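Local coordinates for protein glyceraldehyde-3-phosphate dehydrogenase (Sulfolobus solfataricus, PDB 1B7G) that catalyses the phosphorylating oxidation of D-glyceraldehyde 3-phosphate in glycolysis, accepting both NAD and NADP but with a marked preference for NADP, at residues 320-323 with 324-328; 124-127 with 128-131; 261-264 with 265-269. The protein carries 1 engineered substitution. All blocks are in the same frame, centred on the assembly; numbering follows the deposited sequence.

Contact 1 (320-323 with 324-328); sequences SAED and SMRIT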
ATOM      1  N   SER A 320      25.766  15.141 -16.832  1.00 29.91           N
ATOM      2  CA  SER A 320      26.036  16.013 -15.693  1.00 27.02           C
ATOM      3  C   SER A 320      25.139  15.601 -14.511  1.00 30.86           C
ATOM      4  O   SER A 320      24.167  14.911 -14.769  1.00 27.82           O
ATOM      5  CB  SER A 320      25.823  17.465 -16.055  1.00 25.65           C
ATOM      6  OG  SER A 320      24.456  17.839 -16.126  1.00 30.50           O
ATOM      7  N   ALA A 321      25.435  16.145 -13.327  1.00 29.18           N
ATOM      8  CA  ALA A 321      24.656  15.904 -12.126  1.00 30.53           C
ATOM      9  C   ALA A 321      23.223  16.363 -12.352  1.00 31.85           C
ATOM     10  O   ALA A 321      22.233  15.680 -12.103  1.00 29.38           O
ATOM     11  CB  ALA A 321      25.258  16.675 -10.943  1.00 30.07           C
ATOM     12  N   GLU A 322      23.141  17.566 -12.911  1.00 29.04           N
ATOM     13  CA  GLU A 322      21.871  18.190 -13.202  1.00 28.68           C
ATOM     14  C   GLU A 322      21.072  17.448 -14.265  1.00 32.30           C
ATOM     15  O   GLU A 322      19.837  17.249 -14.124  1.00 30.02           O
ATOM     16  CB  GLU A 322      22.084  19.647 -13.569  1.00 30.19           C
ATOM     17  CG  GLU A 322      20.798  20.460 -13.457  1.00 35.22           C
ATOM     18  CD  GLU A 322      20.591  20.952 -12.020  1.00 43.94           C
ATOM     19  OE1 GLU A 322      21.354  20.575 -11.094  1.00 41.14           O
ATOM     20  OE2 GLU A 322      19.670  21.765 -11.835  1.00 56.24           O
ATOM     21  N   ASP A 323      21.710  17.072 -15.367  1.00 33.46           N
ATOM     22  CA  ASP A 323      21.012  16.290 -16.394  1.00 32.82           C
ATOM     23  C   ASP A 323      20.479  14.967 -15.834  1.00 30.03           C
ATOM     24  O   ASP A 323      19.354  14.558 -16.161  1.00 26.31           O
ATOM     25  CB  ASP A 323      21.960  15.975 -17.564  1.00 29.68           C
ATOM     26  CG  ASP A 323      22.148  17.200 -18.455  1.00 37.57           C
ATOM     27  OD1 ASP A 323      21.343  18.149 -18.387  1.00 41.12           O
ATOM     28  OD2 ASP A 323      23.119  17.233 -19.217  1.00 44.26           O
ATOM     29  N   SER A 324      21.311  14.217 -15.132  1.00 26.06           N
ATOM     30  CA  SER A 324      20.925  12.926 -14.560  1.00 27.05           C
ATOM     31  C   SER A 324      19.751  13.093 -13.581  1.00 30.28           C
ATOM     32  O   SER A 324      18.661  12.547 -13.762  1.00 27.04           O
ATOM     33  CB  SER A 324      22.060  12.258 -13.796  1.00 29.41           C
ATOM     34  OG  SER A 324      21.719  10.960 -13.349  1.00 24.22           O
ATOM     35  N   MET A 325      19.898  14.038 -12.660  1.00 31.21           N
ATOM     36  CA  MET A 325      18.801  14.207 -11.674  1.00 30.40           C
ATOM     37  C   MET A 325      17.521  14.619 -12.361  1.00 31.91           C
ATOM     38  O   MET A 325      16.429  14.185 -11.964  1.00 25.52           O
ATOM     39  CB  MET A 325      19.235  15.110 -10.557  1.00 22.98           C
ATOM     40  CG  MET A 325      20.228  14.451  -9.562  1.00 26.95           C
ATOM     41  SD  MET A 325      20.414  15.571  -8.144  1.00 22.86           S
ATOM     42  CE  MET A 325      21.123  17.009  -8.915  1.00 33.37           C
ATOM     43  N   ARG A 326      17.594  15.405 -13.453  1.00 29.13           N
ATOM     44  CA  ARG A 326      16.350  15.781 -14.124  1.00 30.75           C
ATOM     45  C   ARG A 326      15.666  14.567 -14.735  1.00 28.87           C
ATOM     46  O   ARG A 326      14.446  14.421 -14.581  1.00 27.77           O
ATOM     47  CB  ARG A 326      16.546  16.937 -15.106  1.00 33.36           C
ATOM     48  CG  ARG A 326      15.443  17.058 -16.140  1.00 36.20           C
ATOM     49  CD  ARG A 326      15.796  17.992 -17.294  1.00 41.58           C
ATOM     50  NE  ARG A 326      16.523  19.150 -16.793  1.00 51.24           N
ATOM     51  CZ  ARG A 326      17.813  19.416 -16.974  1.00 58.24           C
ATOM     52  NH1 ARG A 326      18.592  18.633 -17.713  1.00 43.53           N
ATOM     53  NH2 ARG A 326      18.323  20.506 -16.391  1.00 46.29           N
ATOM     54  N   ILE A 327      16.393  13.647 -15.353  1.00 30.53           N
ATOM     55  CA  ILE A 327      15.776  12.472 -15.977  1.00 30.79           C
ATOM     56  C   ILE A 327      15.263  11.506 -14.908  1.00 29.02           C
ATOM     57  O   ILE A 327      14.166  10.974 -14.999  1.00 27.58           O
ATOM     58  CB  ILE A 327      16.738  11.783 -16.944  1.00 28.62           C
ATOM     59  CG1 ILE A 327      16.924  12.740 -18.172  1.00 31.08           C
ATOM     60  CG2 ILE A 327      16.253  10.446 -17.408  1.00 28.72           C
ATOM     61  CD1 ILE A 327      18.205  12.481 -18.929  1.00 28.64           C
ATOM     62  N   THR A 328      16.101  11.279 -13.903  1.00 28.52           N
ATOM     63  CA  THR A 328      15.699  10.423 -12.777  1.00 25.89           C
ATOM     64  C   THR A 328      14.419  10.985 -12.178  1.00 23.56           C
ATOM     65  O   THR A 328      13.437  10.260 -12.128  1.00 26.42           O
ATOM     66  CB  THR A 328      16.795  10.370 -11.741  1.00 25.52           C
ATOM     67  OG1 THR A 328      17.960   9.802 -12.370  1.00 26.12           O
ATOM     68  CG2 THR A 328      16.392   9.487 -10.537  1.00 23.28           C
TER
HETATM   69  O   HOH W   1      18.271  16.102 -18.446  1.00 41.53           O
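Asp323 and Arg326 lie side by side on the outer face of the first turns of helix 321-331, pointing the same way. Arg326 NH1 donates to Asp323 OD1 at 2.9 Å, part of a salt bridge; the donor comes to the anti side of the carboxylate, and the oxygen sits at the guanidinium edge, in its plane, although the two planes are 62° apart. A bend at chi3 (-39°) turns the Arg326 chain back toward the helix start. A water accepts from Arg326 NH1 at 2.7 Å and donates to Asp323 O. Glu322, also on this solvent side, passes its CG 3.8 Å from Arg326 NH2; the opposite charges are near but not in contact.

The inner face is packed more closely. Met325 folds its CE back to 3.6 Å from Ala321 O. On another side of Ala321, its small size lets Tyr125 and Asn126 approach. Ser324 OG bonds Asp310 and Arg313 of helix 304-315.

Ser320 is the N-cap: its OG accepts from Asp323 N at 3.0 Å, nearly straight at 169°. Serine's short hydroxyl suits this reach, and the acidic Glu322 and Asp323 in the first turn would be expected to interact favourably with the positive end of the helix dipole.

Contact 2 (124-127 with 128-131); sequences NYNE and ALGK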
ATOM      1  N   ASN A 124      27.277  15.039  -3.786  1.00 22.92           N
ATOM      2  CA  ASN A 124      28.606  14.845  -4.353  1.00 25.81           C
ATOM      3  C   ASN A 124      28.640  13.992  -5.604  1.00 26.01           C
ATOM      4  O   ASN A 124      29.561  13.184  -5.815  1.00 26.98           O
ATOM      5  CB  ASN A 124      29.518  14.238  -3.249  1.00 22.24           C
ATOM      6  CG  ASN A 124      29.126  12.808  -2.945  1.00 30.15           C
ATOM      7  OD1 ASN A 124      27.966  12.436  -3.187  1.00 27.93           O
ATOM      8  ND2 ASN A 124      30.076  11.993  -2.506  1.00 26.64           N
ATOM      9  N   TYR A 125      27.669  14.181  -6.482  1.00 23.17           N
ATOM     10  CA  TYR A 125      27.681  13.456  -7.768  1.00 29.64           C
ATOM     11  C   TYR A 125      28.988  13.752  -8.529  1.00 24.42           C
ATOM     12  O   TYR A 125      29.677  12.826  -8.942  1.00 25.22           O
ATOM     13  CB  TYR A 125      26.487  13.916  -8.582  1.00 28.15           C
ATOM     14  CG  TYR A 125      26.333  13.344  -9.973  1.00 31.14           C
ATOM     15  CD1 TYR A 125      27.074  13.829 -11.074  1.00 23.58           C
ATOM     16  CD2 TYR A 125      25.426  12.344 -10.199  1.00 25.53           C
ATOM     17  CE1 TYR A 125      26.870  13.272 -12.330  1.00 30.10           C
ATOM     18  CE2 TYR A 125      25.198  11.806 -11.443  1.00 29.33           C
ATOM     19  CZ  TYR A 125      25.936  12.289 -12.529  1.00 32.88           C
ATOM     20  OH  TYR A 125      25.691  11.732 -13.762  1.00 28.13           O
ATOM     21  N   ASN A 126      29.359  15.035  -8.567  1.00 25.71           N
ATOM     22  CA  ASN A 126      30.594  15.422  -9.261  1.00 29.59           C
ATOM     23  C   ASN A 126      31.794  14.695  -8.714  1.00 34.75           C
ATOM     24  O   ASN A 126      32.655  14.261  -9.495  1.00 31.81           O
ATOM     25  CB  ASN A 126      30.815  16.926  -9.285  1.00 24.64           C
ATOM     26  CG  ASN A 126      29.803  17.682 -10.078  1.00 24.22           C
ATOM     27  OD1 ASN A 126      29.174  17.107 -10.972  1.00 29.18           O
ATOM     28  ND2 ASN A 126      29.522  18.952  -9.747  1.00 23.89           N
ATOM     29  N   GLU A 127      31.883  14.490  -7.374  1.00 28.05           N
ATOM     30  CA  GLU A 127      33.006  13.760  -6.833  1.00 27.44           C
ATOM     31  C   GLU A 127      32.977  12.296  -7.178  1.00 24.28           C
ATOM     32  O   GLU A 127      34.035  11.641  -7.215  1.00 31.17           O
ATOM     33  CB  GLU A 127      33.095  13.912  -5.290  1.00 31.35           C
ATOM     34  CG  GLU A 127      33.585  15.262  -4.848  1.00 29.35           C
ATOM     35  CD  GLU A 127      32.575  16.381  -4.929  1.00 35.40           C
ATOM     36  OE1 GLU A 127      31.396  16.236  -5.334  1.00 30.49           O
ATOM     37  OE2 GLU A 127      32.974  17.515  -4.568  1.00 54.97           O
ATOM     38  N   ALA A 128      31.822  11.706  -7.439  1.00 26.83           N
ATOM     39  CA  ALA A 128      31.698  10.295  -7.727  1.00 25.98           C
ATOM     40  C   ALA A 128      31.790   9.981  -9.239  1.00 25.37           C
ATOM     41  O   ALA A 128      31.759   8.789  -9.572  1.00 25.90           O
ATOM     42  CB  ALA A 128      30.359   9.735  -7.215  1.00 31.78           C
ATOM     43  N   LEU A 129      31.870  10.979 -10.070  1.00 32.04           N
ATOM     44  CA  LEU A 129      31.938  10.762 -11.538  1.00 31.66           C
ATOM     45  C   LEU A 129      33.086   9.843 -11.884  1.00 30.52           C
ATOM     46  O   LEU A 129      34.205  10.026 -11.386  1.00 31.29           O
ATOM     47  CB  LEU A 129      32.095  12.104 -12.253  1.00 30.90           C
ATOM     48  CG  LEU A 129      30.811  12.844 -12.618  1.00 26.56           C
ATOM     49  CD1 LEU A 129      31.105  14.253 -13.105  1.00 28.36           C
ATOM     50  CD2 LEU A 129      30.047  12.086 -13.715  1.00 31.86           C
ATOM     51  N   GLY A 130      32.830   8.751 -12.588  1.00 33.44           N
ATOM     52  CA  GLY A 130      33.935   7.849 -12.974  1.00 30.06           C
ATOM     53  C   GLY A 130      34.324   6.841 -11.952  1.00 33.03           C
ATOM     54  O   GLY A 130      35.140   5.938 -12.223  1.00 24.82           O
ATOM     55  N   LYS A 131      33.791   6.908 -10.714  1.00 29.23           N
ATOM     56  CA  LYS A 131      34.166   5.878  -9.738  1.00 28.00           C
ATOM     57  C   LYS A 131      33.561   4.566 -10.166  1.00 29.00           C
ATOM     58  O   LYS A 131      32.367   4.525 -10.452  1.00 32.59           O
ATOM     59  CB  LYS A 131      33.785   6.245  -8.300  1.00 29.77           C
ATOM     60  CG  LYS A 131      34.370   7.617  -7.898  1.00 26.82           C
ATOM     61  CD  LYS A 131      35.891   7.454  -7.717  1.00 34.55           C
ATOM     62  CE  LYS A 131      36.500   8.781  -7.257  1.00 36.73           C
ATOM     63  NZ  LYS A 131      37.982   8.676  -7.187  1.00 37.90           N
TER
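Tyr125 and Leu129, one helical turn apart, bring their side chains together at a slant: Leu129 CD2 comes obliquely to the phenol ring, 3.7 Å from Tyr125 CE1. With CG anti to the backbone N of Tyr125 (chi1 177°), the ring swings toward helices 304-315 and 321-331, and its hydroxyl bonds the carbonyl of Met319. A long, flat side chain with a polar tip suits this seam between helices. Against Asn126 the same leucine lies side by side, pointing the same way, with CD1 4.1 Å from Asn126 OD1.

Ala128 is buried against Ile117 and Phe119, where a methyl group fits. Its N is shared by two carbonyls: Asn124 O at 3.2 Å, and Tyr125 O at 2.8 Å, the latter approached from above the carbonyl plane. Leu129 N makes a weak bond to Asn126 O. Lys131 bends at chi2 and brings CE to 3.8 Å from Glu127 O.

Irregular bonding of this kind marks a fraying helix end. Gly130 has a positive phi, at which a side chain would jam against the carbonyl O of the residue before. It belongs to a type II beta turn, Ala128 to Lys131, that leads from helix 121-128 toward strand 133-136 of the parallel sheet.

Contact 3 (261-264 with 265-269); sequences LVEV and ARDLK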
ATOM      1  N   LEU A 261       0.319   9.482   5.806  1.00 25.36           N
ATOM      2  CA  LEU A 261       1.167   9.772   4.641  1.00 26.24           C
ATOM      3  C   LEU A 261       1.169   8.553   3.729  1.00 27.75           C
ATOM      4  O   LEU A 261       1.052   8.752   2.519  1.00 26.97           O
ATOM      5  CB  LEU A 261       2.582  10.194   5.063  1.00 21.62           C
ATOM      6  CG  LEU A 261       2.633  11.573   5.765  1.00 21.07           C
ATOM      7  CD1 LEU A 261       3.989  11.852   6.365  1.00 28.17           C
ATOM      8  CD2 LEU A 261       2.221  12.689   4.818  1.00 29.23           C
ATOM      9  N   VAL A 262       1.215   7.331   4.285  1.00 22.99           N
ATOM     10  CA  VAL A 262       1.129   6.121   3.427  1.00 26.02           C
ATOM     11  C   VAL A 262      -0.205   6.173   2.679  1.00 26.56           C
ATOM     12  O   VAL A 262      -0.304   5.931   1.492  1.00 28.20           O
ATOM     13  CB  VAL A 262       1.232   4.814   4.197  1.00 23.81           C
ATOM     14  CG1 VAL A 262       0.945   3.540   3.352  1.00 21.73           C
ATOM     15  CG2 VAL A 262       2.630   4.649   4.791  1.00 26.70           C
ATOM     16  N   GLU A 263      -1.269   6.523   3.393  1.00 25.70           N
ATOM     17  CA  GLU A 263      -2.559   6.699   2.805  1.00 26.50           C
ATOM     18  C   GLU A 263      -2.554   7.730   1.671  1.00 29.51           C
ATOM     19  O   GLU A 263      -3.148   7.447   0.640  1.00 27.18           O
ATOM     20  CB  GLU A 263      -3.642   7.100   3.824  1.00 22.95           C
ATOM     21  CG  GLU A 263      -5.035   6.763   3.307  1.00 24.95           C
ATOM     22  CD  GLU A 263      -5.466   5.334   3.329  1.00 26.30           C
ATOM     23  OE1 GLU A 263      -4.729   4.382   3.663  1.00 29.75           O
ATOM     24  OE2 GLU A 263      -6.637   5.088   2.935  1.00 28.49           O
ATOM     25  N   VAL A 264      -1.980   8.899   1.873  1.00 25.23           N
ATOM     26  CA  VAL A 264      -1.888   9.907   0.816  1.00 30.46           C
ATOM     27  C   VAL A 264      -1.308   9.298  -0.461  1.00 26.87           C
ATOM     28  O   VAL A 264      -1.825   9.527  -1.559  1.00 25.84           O
ATOM     29  CB  VAL A 264      -1.036  11.112   1.242  1.00 27.45           C
ATOM     30  CG1 VAL A 264      -0.644  11.982   0.030  1.00 27.80           C
ATOM     31  CG2 VAL A 264      -1.811  11.940   2.267  1.00 23.39           C
ATOM     32  N   ALA A 265      -0.252   8.506  -0.312  1.00 24.57           N
ATOM     33  CA  ALA A 265       0.406   7.881  -1.434  1.00 25.82           C
ATOM     34  C   ALA A 265      -0.478   6.875  -2.165  1.00 28.91           C
ATOM     35  O   ALA A 265      -0.366   6.759  -3.413  1.00 26.90           O
ATOM     36  CB  ALA A 265       1.692   7.194  -0.986  1.00 26.62           C
ATOM     37  N   ARG A 266      -1.230   6.080  -1.410  1.00 22.66           N
ATOM     38  CA  ARG A 266      -2.183   5.145  -1.933  1.00 26.89           C
ATOM     39  C   ARG A 266      -3.226   5.901  -2.781  1.00 23.25           C
ATOM     40  O   ARG A 266      -3.448   5.494  -3.911  1.00 27.67           O
ATOM     41  CB  ARG A 266      -2.934   4.348  -0.839  1.00 22.67           C
ATOM     42  CG  ARG A 266      -2.059   3.326  -0.130  1.00 25.10           C
ATOM     43  CD  ARG A 266      -2.820   2.736   1.074  1.00 31.35           C
ATOM     44  NE  ARG A 266      -3.559   1.530   0.661  1.00 30.40           N
ATOM     45  CZ  ARG A 266      -4.553   1.015   1.393  1.00 32.80           C
ATOM     46  NH1 ARG A 266      -4.962   1.560   2.537  1.00 24.83           N
ATOM     47  NH2 ARG A 266      -5.150  -0.072   0.944  1.00 23.98           N
ATOM     48  N   ASP A 267      -3.833   6.949  -2.278  1.00 24.63           N
ATOM     49  CA  ASP A 267      -4.839   7.708  -2.968  1.00 29.74           C
ATOM     50  C   ASP A 267      -4.309   8.544  -4.135  1.00 35.54           C
ATOM     51  O   ASP A 267      -5.091   8.831  -5.051  1.00 32.70           O
ATOM     52  CB  ASP A 267      -5.588   8.675  -2.023  1.00 24.98           C
ATOM     53  CG  ASP A 267      -6.457   7.849  -1.042  1.00 32.25           C
ATOM     54  OD1 ASP A 267      -6.540   6.625  -1.241  1.00 29.09           O
ATOM     55  OD2 ASP A 267      -7.017   8.447  -0.117  1.00 29.06           O
ATOM     56  N   LEU A 268      -3.039   8.903  -4.112  1.00 30.52           N
ATOM     57  CA  LEU A 268      -2.384   9.603  -5.206  1.00 35.47           C
ATOM     58  C   LEU A 268      -1.963   8.593  -6.273  1.00 31.05           C
ATOM     59  O   LEU A 268      -1.480   8.971  -7.359  1.00 30.60           O
ATOM     60  CB  LEU A 268      -1.149  10.415  -4.745  1.00 23.79           C
ATOM     61  CG  LEU A 268      -1.435  11.743  -4.044  1.00 30.75           C
ATOM     62  CD1 LEU A 268      -0.117  12.346  -3.529  1.00 25.79           C
ATOM     63  CD2 LEU A 268      -2.107  12.763  -4.951  1.00 23.31           C
ATOM     64  N   LYS A 269      -2.118   7.302  -5.974  1.00 27.12           N
ATOM     65  CA  LYS A 269      -1.821   6.202  -6.860  1.00 29.64           C
ATOM     66  C   LYS A 269      -0.347   6.134  -7.214  1.00 31.69           C
ATOM     67  O   LYS A 269       0.059   5.798  -8.326  1.00 27.61           O
ATOM     68  CB  LYS A 269      -2.733   6.271  -8.108  1.00 32.51           C
ATOM     69  CG  LYS A 269      -4.224   6.478  -7.882  1.00 27.27           C
ATOM     70  CD  LYS A 269      -4.879   5.487  -6.937  1.00 34.52           C
ATOM     71  CE  LYS A 269      -6.362   5.806  -6.708  1.00 34.75           C
ATOM     72  NZ  LYS A 269      -7.253   5.298  -7.804  1.00 33.05           N
TER
HETATM   73  O   HOH W   2      -6.319   3.872   0.131  1.00 32.47           O
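The last turns of helix 258-267, the crossover helix of a beta-alpha-beta unit between strands 246-249 and 278-288, end here in a Schellman motif against the second subunit. Leu268 N to Val264 O, at 2.9 Å, is the last regular helical bond; Lys269 then takes a positive phi, and its N turns back to Arg266 O at 3.0 Å.

Glu263 and Arg266 pair across one turn. Arg266 NH1 donates to Glu263 OE1 at 3.0 Å, meeting the syn side of the carboxylate; the acceptor is tilted somewhat from the guanidinium plane, and the two planes stand 78° apart. Glu263 bends at chi2 (75°) to bring its carboxylate round to the arginine. A water donates to Glu263 OE2 and to Asp267 OD1, each at 3.1 Å, bridging two like charges. Lys14 of the second subunit makes salt bridges to Glu263 OE2 and Asp267 OD2; Arg266 NH2 makes one with Glu301 of that subunit, and the guanidinium also has Arg272 of that subunit as a partner. Were Arg266 shortened to an alanine, Glu263 OE1 is likely to lose its intrachain mate and Glu301 of the second subunit this counter-charge.

On another flank Val264 CG1 lies 3.6 Å from Leu268 CD1: valine and leucine, four residues apart, present methyl groups that meet on one face of the helix.

Acids of this helix thus meet a base of their own chain and one of the second subunit: Lys14 of the second subunit probably offsets both carboxylates, and Arg266 that of Glu263, joining helix end and neighbouring subunit electrostatically.

In the fold
Along the chain the order is contact 2, contact 3, contact 1. Contacts 1 and 2 are neighbours, their centres about 13 Å apart on the same side of the chain's centre: the start of helix 321-331 rests on helix 121-128, with Ala321 CA 3.4 Å from Tyr125 CD1. The C-terminal helix thus returns to pack beside an element that leads into strand 133-136 of the parallel, Rossmann-type sheet. Contact 3 belongs to the mixed-sheet catalytic domain, with its centre about 26 Å from that of contact 1 and about 34 Å from that of contact 2, which lies across the chain's centre. It alone meets the second subunit; the other two lie within one chain, untouched by that subunit.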